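Long-range contacts in CbsA (Xanthomonas oryzae pv. oryzae, PDB 5XYH), which hydrolyses beta-1,4 bonds of cellulose as a cell-wall degrading exoglucanase (1,4-beta-cellobiosidase), probably releasing cellobiose from chain ends: residues Y191-H196 with G229-T234; G89-D94 with V142-P147; S338-G343 with V415-N420; H241-P246 with G323-R328. All coordinates share one frame; numbering follows the deposited sequence.

Interaction 1 (Y191-H196 with G229-T234)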
loop_
_atom_site.group_PDB
_atom_site.type_symbol
_atom_site.label_atom_id
_atom_site.label_comp_id
_atom_site.label_asym_id
_atom_site.label_seq_id
_atom_site.Cartn_x
_atom_site.Cartn_y
_atom_site.Cartn_z
ATOM N N TYR A 191 0.580 -7.103 9.399
ATOM C CA TYR A 191 0.002 -5.764 9.466
ATOM C C TYR A 191 -1.213 -5.682 8.547
ATOM O O TYR A 191 -1.101 -5.894 7.334
ATOM C CB TYR A 191 1.043 -4.708 9.102
ATOM C CG TYR A 191 2.112 -4.552 10.176
ATOM C CD1 TYR A 191 3.200 -5.421 10.224
ATOM C CD2 TYR A 191 2.022 -3.547 11.143
ATOM C CE1 TYR A 191 4.166 -5.291 11.196
ATOM C CE2 TYR A 191 2.997 -3.405 12.119
ATOM C CZ TYR A 191 4.066 -4.281 12.134
ATOM O OH TYR A 191 5.053 -4.156 13.089
ATOM N N MET A 192 -2.366 -5.369 9.135
ATOM C CA MET A 192 -3.627 -5.280 8.413
ATOM C C MET A 192 -3.667 -4.011 7.556
ATOM O O MET A 192 -3.521 -2.900 8.077
ATOM C CB MET A 192 -4.785 -5.267 9.414
ATOM C CG MET A 192 -4.956 -6.535 10.218
ATOM S SD MET A 192 -5.424 -7.914 9.185
ATOM C CE MET A 192 -7.010 -7.359 8.576
ATOM N N ASP A 193 -3.892 -4.164 6.252
ATOM C CA ASP A 193 -4.089 -3.007 5.392
ATOM C C ASP A 193 -5.385 -2.307 5.770
ATOM O O ASP A 193 -6.419 -2.957 5.944
ATOM C CB ASP A 193 -4.145 -3.412 3.924
ATOM C CG ASP A 193 -4.293 -2.207 3.003
ATOM O OD1 ASP A 193 -3.248 -1.632 2.625
ATOM O OD2 ASP A 193 -5.445 -1.817 2.692
ATOM N N ILE A 194 -5.348 -0.984 5.878
ATOM C CA ILE A 194 -6.571 -0.279 6.259
ATOM C C ILE A 194 -6.712 1.008 5.445
ATOM O O ILE A 194 -7.055 2.074 5.973
ATOM C CB ILE A 194 -6.611 -0.063 7.795
ATOM C CG1 ILE A 194 -8.010 0.345 8.287
ATOM C CG2 ILE A 194 -5.512 0.890 8.294
ATOM C CD1 ILE A 194 -8.168 0.160 9.785
ATOM N N GLY A 195 -6.462 0.904 4.132
ATOM C CA GLY A 195 -6.752 1.992 3.213
ATOM C C GLY A 195 -5.886 3.220 3.458
ATOM O O GLY A 195 -4.778 3.134 3.992
ATOM N N HIS A 196 -6.409 4.393 3.071
ATOM C CA HIS A 196 -5.574 5.594 3.077
ATOM C C HIS A 196 -6.333 6.918 3.117
ATOM O O HIS A 196 -5.773 7.940 3.520
ATOM C CB HIS A 196 -4.711 5.612 1.821
ATOM C CG HIS A 196 -5.485 5.985 0.598
ATOM N ND1 HIS A 196 -5.555 7.281 0.127
ATOM C CD2 HIS A 196 -6.277 5.245 -0.214
ATOM C CE1 HIS A 196 -6.329 7.316 -0.945
ATOM N NE2 HIS A 196 -6.782 6.096 -1.170
ATOM N N GLY A 229 -0.184 -5.053 13.810
ATOM C CA GLY A 229 -0.549 -3.659 13.623
ATOM C C GLY A 229 -1.306 -3.475 12.323
ATOM O O GLY A 229 -1.904 -4.419 11.790
ATOM N N PHE A 230 -1.256 -2.251 11.818
ATOM C CA PHE A 230 -1.991 -1.830 10.638
ATOM C C PHE A 230 -1.043 -1.110 9.693
ATOM O O PHE A 230 0.008 -0.624 10.111
ATOM C CB PHE A 230 -3.147 -0.909 11.022
ATOM C CG PHE A 230 -4.132 -1.543 11.962
ATOM C CD1 PHE A 230 -3.952 -1.472 13.334
ATOM C CD2 PHE A 230 -5.241 -2.199 11.469
ATOM C CE1 PHE A 230 -4.857 -2.053 14.203
ATOM C CE2 PHE A 230 -6.151 -2.787 12.320
ATOM C CZ PHE A 230 -5.961 -2.706 13.699
ATOM N N ILE A 231 -1.417 -1.026 8.410
ATOM C CA ILE A 231 -0.658 -0.231 7.447
ATOM C C ILE A 231 -1.615 0.623 6.629
ATOM O O ILE A 231 -2.654 0.140 6.171
ATOM C CB ILE A 231 0.223 -1.100 6.510
ATOM C CG1 ILE A 231 0.925 -0.211 5.482
ATOM C CG2 ILE A 231 -0.577 -2.206 5.813
ATOM C CD1 ILE A 231 1.967 -0.919 4.627
ATOM N N THR A 232 -1.253 1.888 6.428
ATOM C CA THR A 232 -1.995 2.811 5.580
ATOM C C THR A 232 -1.168 3.186 4.349
ATOM O O THR A 232 0.057 3.011 4.316
ATOM C CB THR A 232 -2.379 4.085 6.345
ATOM O OG1 THR A 232 -1.237 4.950 6.450
ATOM C CG2 THR A 232 -2.906 3.746 7.749
ATOM N N ASN A 233 -1.861 3.689 3.324
ATOM C CA ASN A 233 -1.278 4.272 2.112
ATOM C C ASN A 233 -0.669 3.246 1.168
ATOM O O ASN A 233 0.021 3.649 0.213
ATOM C CB ASN A 233 -0.215 5.336 2.420
ATOM C CG ASN A 233 -0.260 6.501 1.431
ATOM O OD1 ASN A 233 -1.339 6.911 0.998
ATOM N ND2 ASN A 233 0.909 7.056 1.097
ATOM N N THR A 234 -0.923 1.949 1.375
ATOM C CA THR A 234 -0.340 0.917 0.525
ATOM C C THR A 234 -0.646 1.204 -0.936
ATOM O O THR A 234 -1.815 1.293 -1.327
ATOM C CB THR A 234 -0.878 -0.463 0.901
ATOM O OG1 THR A 234 -0.572 -0.751 2.276
ATOM C CG2 THR A 234 -0.214 -1.521 0.027
HETATM O O HOH W 1 -3.469 1.080 2.447
#
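Both backbone polar atoms of M192 bond to the neighbouring strand: its N donates to G229 O (2.9 Å), while its O accepts from I231 N at 2.8 Å with an N-H...O angle of 157°. I194 N then gives to I231 O, completing the bonding of parallel strands whose axes come within 4.0 Å and cross at -39°. Side chains follow the register. The ring of Y191 settles against the backbone of G229, with CD2 3.6 Å from G229 CA, in the space a side chain would otherwise occupy. On the face carrying M192, its CB touches F230 CD2 at 3.7 Å.

At the end of its strand, D193 turns to side-chain bonding. Its CG lies anti to the backbone N (chi1 -178°), which lets OD1 accept from T234 OG1 at 2.8 Å; OD2 receives G195 N, forming an Asx turn. A water donates to D193 OD1 and G195 O and accepts from T234 N, sewing the two loops together, and N233 N reaches G195 O. Further out, F282 stacks on F230, and the amide of N233 donates to D296 O. Strand 188-193, helix 206-218 and strand 229-232 make the beta-alpha-beta unit characteristic of the family 6 glycosidase barrel.

Interaction 2 (G89-D94 with V142-P147); sequences GLVIYD and VNIIEP
V91 and I144 lie side by side on one face of two adjacent parallel strands of the family 6 barrel sheet, V91 CG2 against I144 CD1 at 4.1 Å; helix 113-131 lies between these strands in the chain. The strand axes run 26° apart, and the straight bond from L90 N to V142 O (172°) opens a parallel pattern that ends in a weak bond from E146 N to I92 O.

On the opposite face, I92 is the main bump. Its CG1 arm, anti to the carbonyl carbon (chi1 -54°), drops between two neighbours, meeting I145 CD1 at 4.0 Å and crossing obliquely over the amide of N143. L90 runs alongside N143, so that apolar carbons border N143 OD1, which is buried with no polar partner in the model; its ND2 donates to N190. Helices 113-131 and 170-183 press on I92 from beyond. Where the strands end, P147 makes a second ridge: its CG fits against V91 CG1 at 3.6 Å, and its CD meets Y93 CD1 at 3.8 Å. P147 O approaches the edge of the Y93 ring. E146, bent at chi2, folds its carboxylate back across I92, where Y119 also bonds to OE2, and D94 N donates to the syn lone pair of E146 OE2 at 2.9 Å.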
loop_
_atom_site.group_PDB
_atom_site.type_symbol
_atom_site.label_atom_id
_atom_site.label_comp_id
_atom_site.label_asym_id
_atom_site.label_seq_id
_atom_site.Cartn_x
_atom_site.Cartn_y
_atom_site.Cartn_z
ATOM N N GLY A 89 9.780 -8.080 3.388
ATOM C CA GLY A 89 8.450 -7.535 3.187
ATOM C C GLY A 89 7.681 -8.272 2.108
ATOM O O GLY A 89 8.146 -8.386 0.969
ATOM N N LEU A 90 6.483 -8.746 2.470
ATOM C CA LEU A 90 5.593 -9.464 1.571
ATOM C C LEU A 90 4.221 -8.812 1.595
ATOM O O LEU A 90 3.768 -8.317 2.632
ATOM C CB LEU A 90 5.430 -10.941 1.958
ATOM C CG LEU A 90 6.667 -11.848 1.968
ATOM C CD1 LEU A 90 6.299 -13.262 2.426
ATOM C CD2 LEU A 90 7.364 -11.893 0.608
ATOM N N VAL A 91 3.565 -8.822 0.441
ATOM C CA VAL A 91 2.188 -8.370 0.307
ATOM C C VAL A 91 1.348 -9.603 0.000
ATOM O O VAL A 91 1.517 -10.239 -1.048
ATOM C CB VAL A 91 2.047 -7.302 -0.779
ATOM C CG1 VAL A 91 0.646 -6.741 -0.752
ATOM C CG2 VAL A 91 3.078 -6.192 -0.557
ATOM N N ILE A 92 0.486 -9.969 0.944
ATOM C CA ILE A 92 -0.458 -11.073 0.792
ATOM C C ILE A 92 -1.664 -10.521 0.034
ATOM O O ILE A 92 -2.418 -9.707 0.571
ATOM C CB ILE A 92 -0.870 -11.641 2.162
ATOM C CG1 ILE A 92 0.367 -12.039 2.995
ATOM C CG2 ILE A 92 -1.878 -12.812 2.014
ATOM C CD1 ILE A 92 1.306 -13.063 2.308
ATOM N N TYR A 93 -1.859 -10.957 -1.220
ATOM C CA TYR A 93 -2.758 -10.220 -2.112
ATOM C C TYR A 93 -3.346 -11.159 -3.173
ATOM O O TYR A 93 -3.070 -11.049 -4.365
ATOM C CB TYR A 93 -1.997 -9.056 -2.757
ATOM C CG TYR A 93 -2.800 -8.066 -3.589
ATOM C CD1 TYR A 93 -3.945 -7.467 -3.089
ATOM C CD2 TYR A 93 -2.365 -7.695 -4.859
ATOM C CE1 TYR A 93 -4.668 -6.540 -3.839
ATOM C CE2 TYR A 93 -3.071 -6.780 -5.614
ATOM C CZ TYR A 93 -4.232 -6.207 -5.096
ATOM O OH TYR A 93 -4.944 -5.291 -5.845
ATOM N N ASP A 94 -4.200 -12.097 -2.744
ATOM C CA ASP A 94 -4.933 -12.925 -3.702
ATOM C C ASP A 94 -6.352 -13.244 -3.228
ATOM O O ASP A 94 -6.878 -14.321 -3.525
ATOM C CB ASP A 94 -4.178 -14.230 -3.996
ATOM C CG ASP A 94 -4.523 -14.809 -5.371
ATOM O OD1 ASP A 94 -5.073 -14.067 -6.219
ATOM O OD2 ASP A 94 -4.255 -16.006 -5.593
ATOM N N VAL A 142 7.491 -9.821 7.288
ATOM C CA VAL A 142 6.528 -8.761 7.597
ATOM C C VAL A 142 5.512 -8.726 6.471
ATOM O O VAL A 142 5.845 -8.364 5.333
ATOM C CB VAL A 142 7.192 -7.386 7.769
ATOM C CG1 VAL A 142 6.122 -6.324 8.033
ATOM C CG2 VAL A 142 8.226 -7.405 8.892
ATOM N N ASN A 143 4.270 -9.073 6.793
ATOM C CA ASN A 143 3.198 -9.209 5.812
ATOM C C ASN A 143 2.298 -7.975 5.787
ATOM O O ASN A 143 1.814 -7.524 6.835
ATOM C CB ASN A 143 2.352 -10.442 6.123
ATOM C CG ASN A 143 3.079 -11.732 5.854
ATOM O OD1 ASN A 143 3.856 -11.842 4.898
ATOM N ND2 ASN A 143 2.840 -12.729 6.704
ATOM N N ILE A 144 2.059 -7.448 4.588
ATOM C CA ILE A 144 0.943 -6.549 4.343
ATOM C C ILE A 144 -0.252 -7.420 3.976
ATOM O O ILE A 144 -0.252 -8.084 2.935
ATOM C CB ILE A 144 1.260 -5.536 3.234
ATOM C CG1 ILE A 144 2.423 -4.637 3.686
ATOM C CG2 ILE A 144 0.003 -4.715 2.889
ATOM C CD1 ILE A 144 2.943 -3.680 2.620
ATOM N N ILE A 145 -1.272 -7.420 4.828
ATOM C CA ILE A 145 -2.382 -8.362 4.714
ATOM C C ILE A 145 -3.480 -7.774 3.823
ATOM O O ILE A 145 -4.201 -6.856 4.229
ATOM C CB ILE A 145 -2.940 -8.738 6.090
ATOM C CG1 ILE A 145 -1.857 -9.431 6.933
ATOM C CG2 ILE A 145 -4.178 -9.629 5.917
ATOM C CD1 ILE A 145 -1.397 -10.783 6.388
ATOM N N GLU A 146 -3.611 -8.333 2.612
ATOM C CA GLU A 146 -4.657 -8.122 1.607
ATOM C C GLU A 146 -5.071 -6.663 1.462
ATOM O O GLU A 146 -6.159 -6.268 1.910
ATOM C CB GLU A 146 -5.871 -9.001 1.919
ATOM C CG GLU A 146 -5.609 -10.516 1.765
ATOM C CD GLU A 146 -5.363 -10.950 0.324
ATOM O OE1 GLU A 146 -5.699 -10.179 -0.613
ATOM O OE2 GLU A 146 -4.836 -12.077 0.134
ATOM N N PRO A 147 -4.247 -5.851 0.803
ATOM C CA PRO A 147 -4.661 -4.483 0.476
ATOM C C PRO A 147 -5.944 -4.472 -0.342
ATOM O O PRO A 147 -6.267 -5.427 -1.054
ATOM C CB PRO A 147 -3.485 -3.934 -0.339
ATOM C CG PRO A 147 -2.354 -4.841 -0.105
ATOM C CD PRO A 147 -2.895 -6.168 0.309
#

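Interaction 3 (S338-G343 with V415-N420); sequences SGAGIG and VQLVTN
L417 O, in the last turn of helix 411-419, accepts the backbone N of I342 at 2.9 Å in a nearly straight bond (171°), although the donor stands tilted from the carbonyl plane. The same oxygen also receives a CA-H...O contact from G341. Around this bond the loop 338-343 lies closely along the helix end: G341 CA comes 4.0 Å from L417 CA, and its other CA-H...O contact, to N420 O at 3.3 Å, is almost linear. Because G341 carries no side chain, its backbone can sit directly against that carbonyl.

Two amide side chains hold the preceding residues. Q416 places CG anti to its backbone N (chi1 168°) and runs on extended toward the loop, so that NE2 reaches A340 O at 3.1 Å in the carbonyl plane, on a lone pair; the same NE2 also donates to Q337 O. N420 bends its ND2 to G339 O at 3.0 Å, but from above the carbonyl plane, a less favourable direction than that used by Q416.

Apolar groups close the inner side. L417 CD2 packs on A340 CB at 4.0 Å, while I342 CG1 rests on L417 CB at 3.9 Å and its CD1 runs alongside V418 CG2. Helix 33-42 adds V42 to I342 and L35 to V418. The arrangement is a helix C-terminus docked on an irregular loop, its end carbonyls and flanking amides meeting the loop's backbone polar groups.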
loop_
_atom_site.group_PDB
_atom_site.type_symbol
_atom_site.label_atom_id
_atom_site.label_comp_id
_atom_site.label_asym_id
_atom_site.label_seq_id
_atom_site.Cartn_x
_atom_site.Cartn_y
_atom_site.Cartn_z
ATOM N N SER A 338 0.530 11.399 -12.094
ATOM C CA SER A 338 1.525 12.350 -12.560
ATOM C C SER A 338 1.896 13.289 -11.420
ATOM O O SER A 338 1.143 13.468 -10.456
ATOM C CB SER A 338 1.003 13.148 -13.754
ATOM O OG SER A 338 -0.176 13.850 -13.422
ATOM N N GLY A 339 3.083 13.881 -11.524
ATOM C CA GLY A 339 3.547 14.798 -10.514
ATOM C C GLY A 339 3.989 14.152 -9.213
ATOM O O GLY A 339 4.703 14.785 -8.432
ATOM N N ALA A 340 3.603 12.911 -8.950
ATOM C CA ALA A 340 3.966 12.270 -7.695
ATOM C C ALA A 340 5.473 12.074 -7.606
ATOM O O ALA A 340 6.166 11.952 -8.619
ATOM C CB ALA A 340 3.261 10.920 -7.562
ATOM N N GLY A 341 5.978 12.052 -6.370
ATOM C CA GLY A 341 7.371 11.764 -6.129
ATOM C C GLY A 341 7.564 10.727 -5.037
ATOM O O GLY A 341 6.676 10.460 -4.227
ATOM N N ILE A 342 8.761 10.132 -5.040
ATOM C CA ILE A 342 9.145 9.216 -3.965
ATOM C C ILE A 342 9.084 9.936 -2.625
ATOM O O ILE A 342 9.429 11.119 -2.519
ATOM C CB ILE A 342 10.552 8.657 -4.226
ATOM C CG1 ILE A 342 10.521 7.741 -5.458
ATOM C CG2 ILE A 342 11.087 7.933 -2.984
ATOM C CD1 ILE A 342 11.802 7.009 -5.735
ATOM N N GLY A 343 8.608 9.240 -1.597
ATOM C CA GLY A 343 8.521 9.830 -0.266
ATOM C C GLY A 343 9.670 9.418 0.634
ATOM O O GLY A 343 10.788 9.149 0.174
ATOM N N VAL A 415 11.243 7.885 -13.668
ATOM C CA VAL A 415 12.010 9.122 -13.768
ATOM C C VAL A 415 11.291 10.254 -13.058
ATOM O O VAL A 415 11.902 11.036 -12.317
ATOM C CB VAL A 415 12.258 9.463 -15.247
ATOM C CG1 VAL A 415 12.850 10.878 -15.371
ATOM C CG2 VAL A 415 13.142 8.386 -15.898
ATOM N N GLN A 416 9.977 10.356 -13.263
ATOM C CA GLN A 416 9.198 11.396 -12.600
ATOM C C GLN A 416 9.247 11.231 -11.077
ATOM O O GLN A 416 9.502 12.193 -10.343
ATOM C CB GLN A 416 7.754 11.367 -13.121
ATOM C CG GLN A 416 6.762 12.191 -12.312
ATOM C CD GLN A 416 5.314 11.674 -12.425
ATOM O OE1 GLN A 416 4.735 11.636 -13.515
ATOM N NE2 GLN A 416 4.740 11.269 -11.295
ATOM N N LEU A 417 9.046 10.001 -10.590
ATOM C CA LEU A 417 9.037 9.756 -9.148
ATOM C C LEU A 417 10.368 10.114 -8.496
ATOM O O LEU A 417 10.392 10.691 -7.397
ATOM C CB LEU A 417 8.694 8.294 -8.875
ATOM C CG LEU A 417 7.221 7.936 -9.077
ATOM C CD1 LEU A 417 7.088 6.419 -9.130
ATOM C CD2 LEU A 417 6.382 8.519 -7.944
ATOM N N VAL A 418 11.487 9.763 -9.141
ATOM C CA VAL A 418 12.804 10.099 -8.599
ATOM C C VAL A 418 13.026 11.607 -8.621
ATOM O O VAL A 418 13.480 12.200 -7.632
ATOM C CB VAL A 418 13.903 9.367 -9.385
ATOM C CG1 VAL A 418 15.280 9.857 -8.975
ATOM C CG2 VAL A 418 13.775 7.881 -9.177
ATOM N N THR A 419 12.711 12.246 -9.754
ATOM C CA THR A 419 12.892 13.687 -9.895
ATOM C C THR A 419 12.106 14.454 -8.843
ATOM O O THR A 419 12.564 15.487 -8.340
ATOM C CB THR A 419 12.465 14.111 -11.303
ATOM O OG1 THR A 419 13.220 13.365 -12.261
ATOM C CG2 THR A 419 12.683 15.605 -11.534
ATOM N N ASN A 420 10.918 13.966 -8.495
ATOM C CA ASN A 420 10.018 14.689 -7.612
ATOM C C ASN A 420 10.082 14.173 -6.176
ATOM O O ASN A 420 9.146 14.390 -5.396
ATOM C CB ASN A 420 8.593 14.622 -8.160
ATOM C CG ASN A 420 8.403 15.478 -9.390
ATOM O OD1 ASN A 420 9.332 16.146 -9.852
ATOM N ND2 ASN A 420 7.190 15.469 -9.934
#

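Interaction 4 (H241-P246 with G323-R328); sequences HEPNLP and GRVDRR
E242 presents its carboxylate to two consecutive backbone N-H groups of the other segment: V325 N donates to the syn lone pair of OE1 at 2.7 Å (168°), and D326 N meets OE2 at 3.2 Å on the syn side, somewhat out of plane. The bend of the glutamate chain at chi2 (-74°) brings the carboxylate across to that backbone, and V325 CG2 lies only 3.3 Å from OE1. Within 323-328, R328 grips the D326 carboxylate side-on through NE and NH2 in a salt bridge, consistent with a well-held loop at the N that faces E242. A water donates to OE1 and to G323 O while accepting from N244 N. G323 O, at the end of helix 316-323, is also met by N244 ND2 at 3.0 Å, in the carbonyl plane and on a lone pair, with N-H...O close to straight (175°); P308 O is a second acceptor for that amide. L245 CD1 covers this end, 3.8 Å from R324 N.

The outer side is looser. P243 CD and V325 CG1 merely meet tip to tip at 4.0 Å, and the exposed H241 has its CB directed away from the other segment. The type I turn from E242 to L245 thus rests on a helix end and the loop leaving it. This is loop-to-loop docking by carboxylate and amide, consistent with the long excursions of family 6 glycosidases beyond the barrel strands.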
loop_
_atom_site.group_PDB
_atom_site.type_symbol
_atom_site.label_atom_id
_atom_site.label_comp_id
_atom_site.label_asym_id
_atom_site.label_seq_id
_atom_site.Cartn_x
_atom_site.Cartn_y
_atom_site.Cartn_z
ATOM N N HIS A 241 2.675 14.304 5.490
ATOM C CA HIS A 241 2.167 15.513 6.117
ATOM C C HIS A 241 1.713 16.492 5.046
ATOM O O HIS A 241 2.276 16.544 3.946
ATOM C CB HIS A 241 3.216 16.223 6.984
ATOM C CG HIS A 241 3.876 15.341 7.995
ATOM N ND1 HIS A 241 3.239 14.910 9.137
ATOM C CD2 HIS A 241 5.130 14.832 8.047
ATOM C CE1 HIS A 241 4.064 14.156 9.843
ATOM N NE2 HIS A 241 5.218 14.093 9.204
ATOM N N GLU A 242 0.693 17.267 5.381
ATOM C CA GLU A 242 0.381 18.464 4.620
ATOM C C GLU A 242 0.889 19.650 5.429
ATOM O O GLU A 242 0.157 20.208 6.265
ATOM C CB GLU A 242 -1.112 18.570 4.336
ATOM C CG GLU A 242 -1.594 17.680 3.175
ATOM C CD GLU A 242 -1.199 18.202 1.793
ATOM O OE1 GLU A 242 -0.501 19.241 1.701
ATOM O OE2 GLU A 242 -1.595 17.550 0.794
ATOM N N PRO A 243 2.140 20.061 5.203
ATOM C CA PRO A 243 2.775 21.029 6.113
ATOM C C PRO A 243 2.150 22.413 6.069
ATOM O O PRO A 243 2.271 23.165 7.041
ATOM C CB PRO A 243 4.224 21.059 5.616
ATOM C CG PRO A 243 4.073 20.774 4.125
ATOM C CD PRO A 243 2.989 19.741 4.042
ATOM N N ASN A 244 1.491 22.790 4.985
ATOM C CA ASN A 244 0.927 24.131 4.926
ATOM C C ASN A 244 -0.526 24.174 5.364
ATOM O O ASN A 244 -1.108 25.261 5.407
ATOM C CB ASN A 244 1.060 24.705 3.515
ATOM C CG ASN A 244 2.470 24.613 2.993
ATOM O OD1 ASN A 244 3.420 24.989 3.681
ATOM N ND2 ASN A 244 2.622 24.088 1.790
ATOM N N LEU A 245 -1.121 23.030 5.698
ATOM C CA LEU A 245 -2.526 22.953 6.108
ATOM C C LEU A 245 -2.642 22.150 7.401
ATOM O O LEU A 245 -3.346 21.137 7.456
ATOM C CB LEU A 245 -3.374 22.334 4.991
ATOM C CG LEU A 245 -3.171 22.933 3.586
ATOM C CD1 LEU A 245 -3.805 22.101 2.439
ATOM C CD2 LEU A 245 -3.680 24.374 3.546
ATOM N N PRO A 246 -1.957 22.579 8.476
ATOM C CA PRO A 246 -1.939 21.767 9.705
ATOM C C PRO A 246 -3.260 21.735 10.446
ATOM O O PRO A 246 -3.456 20.827 11.264
ATOM C CB PRO A 246 -0.844 22.434 10.555
ATOM C CG PRO A 246 -0.837 23.840 10.097
ATOM C CD PRO A 246 -1.134 23.795 8.621
ATOM N N GLY A 323 -1.929 25.612 -1.152
ATOM C CA GLY A 323 -1.019 25.057 -0.165
ATOM C C GLY A 323 -0.816 23.554 -0.147
ATOM O O GLY A 323 0.208 23.077 0.354
ATOM N N ARG A 324 -1.775 22.788 -0.661
ATOM C CA ARG A 324 -1.659 21.337 -0.590
ATOM C C ARG A 324 -0.472 20.852 -1.412
ATOM O O ARG A 324 -0.248 21.301 -2.546
ATOM C CB ARG A 324 -2.951 20.669 -1.067
ATOM C CG ARG A 324 -3.414 20.998 -2.490
ATOM C CD ARG A 324 -4.755 20.289 -2.730
ATOM N NE ARG A 324 -5.527 20.738 -3.897
ATOM C CZ ARG A 324 -5.544 20.110 -5.069
ATOM N NH1 ARG A 324 -4.801 19.029 -5.237
ATOM N NH2 ARG A 324 -6.292 20.567 -6.077
ATOM N N VAL A 325 0.306 19.933 -0.831
ATOM C CA VAL A 325 1.399 19.362 -1.607
ATOM C C VAL A 325 0.883 18.216 -2.479
ATOM O O VAL A 325 1.418 17.974 -3.559
ATOM C CB VAL A 325 2.567 18.929 -0.698
ATOM C CG1 VAL A 325 3.120 20.144 0.049
ATOM C CG2 VAL A 325 2.149 17.833 0.295
ATOM N N ASP A 326 -0.165 17.514 -2.048
ATOM C CA ASP A 326 -0.851 16.555 -2.918
ATOM C C ASP A 326 -1.559 17.313 -4.046
ATOM O O ASP A 326 -2.576 17.973 -3.818
ATOM C CB ASP A 326 -1.840 15.730 -2.090
ATOM C CG ASP A 326 -2.435 14.554 -2.872
ATOM O OD1 ASP A 326 -2.548 14.645 -4.121
ATOM O OD2 ASP A 326 -2.791 13.540 -2.228
ATOM N N ARG A 327 -1.047 17.206 -5.274
ATOM C CA ARG A 327 -1.527 17.998 -6.400
ATOM C C ARG A 327 -2.541 17.256 -7.280
ATOM O O ARG A 327 -2.826 17.705 -8.399
ATOM C CB ARG A 327 -0.344 18.459 -7.256
ATOM C CG ARG A 327 0.753 19.209 -6.505
ATOM C CD ARG A 327 0.186 20.378 -5.706
ATOM N NE ARG A 327 -0.553 21.295 -6.573
ATOM C CZ ARG A 327 -1.260 22.343 -6.151
ATOM N NH1 ARG A 327 -1.354 22.625 -4.852
ATOM N NH2 ARG A 327 -1.890 23.108 -7.039
ATOM N N ARG A 328 -3.094 16.144 -6.804
ATOM C CA ARG A 328 -3.986 15.345 -7.635
ATOM C C ARG A 328 -5.274 16.102 -7.958
ATOM O O ARG A 328 -5.690 17.021 -7.238
ATOM C CB ARG A 328 -4.335 14.032 -6.942
ATOM C CG ARG A 328 -3.214 13.037 -6.921
ATOM C CD ARG A 328 -3.647 11.727 -6.287
ATOM N NE ARG A 328 -3.494 11.766 -4.838
ATOM C CZ ARG A 328 -3.751 10.740 -4.029
ATOM N NH1 ARG A 328 -4.163 9.571 -4.518
ATOM N NH2 ARG A 328 -3.587 10.884 -2.714
HETATM O O HOH W 2 0.428 21.526 2.727
#

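From the N terminus, interaction 2 comes first, closing the segment between strands 86-92 and 140-145. Interaction 1 follows with strands 188-193 and 229-232, interaction 4 joins the loop after the last of these to the end of helix 316-323, and interaction 3 brings the C-terminal helix to the loop farther on. All four lie in series; none nests or crosses. Interactions 1 and 2 share one sheet and touch, with Y191 N 2.9 Å from N143 O in a probable hydrogen bond. Interactions 3 and 4, centres 16 Å apart with nearest atoms about 6 Å apart, fasten the peripheral loops and C-terminal helix outside that barrel core.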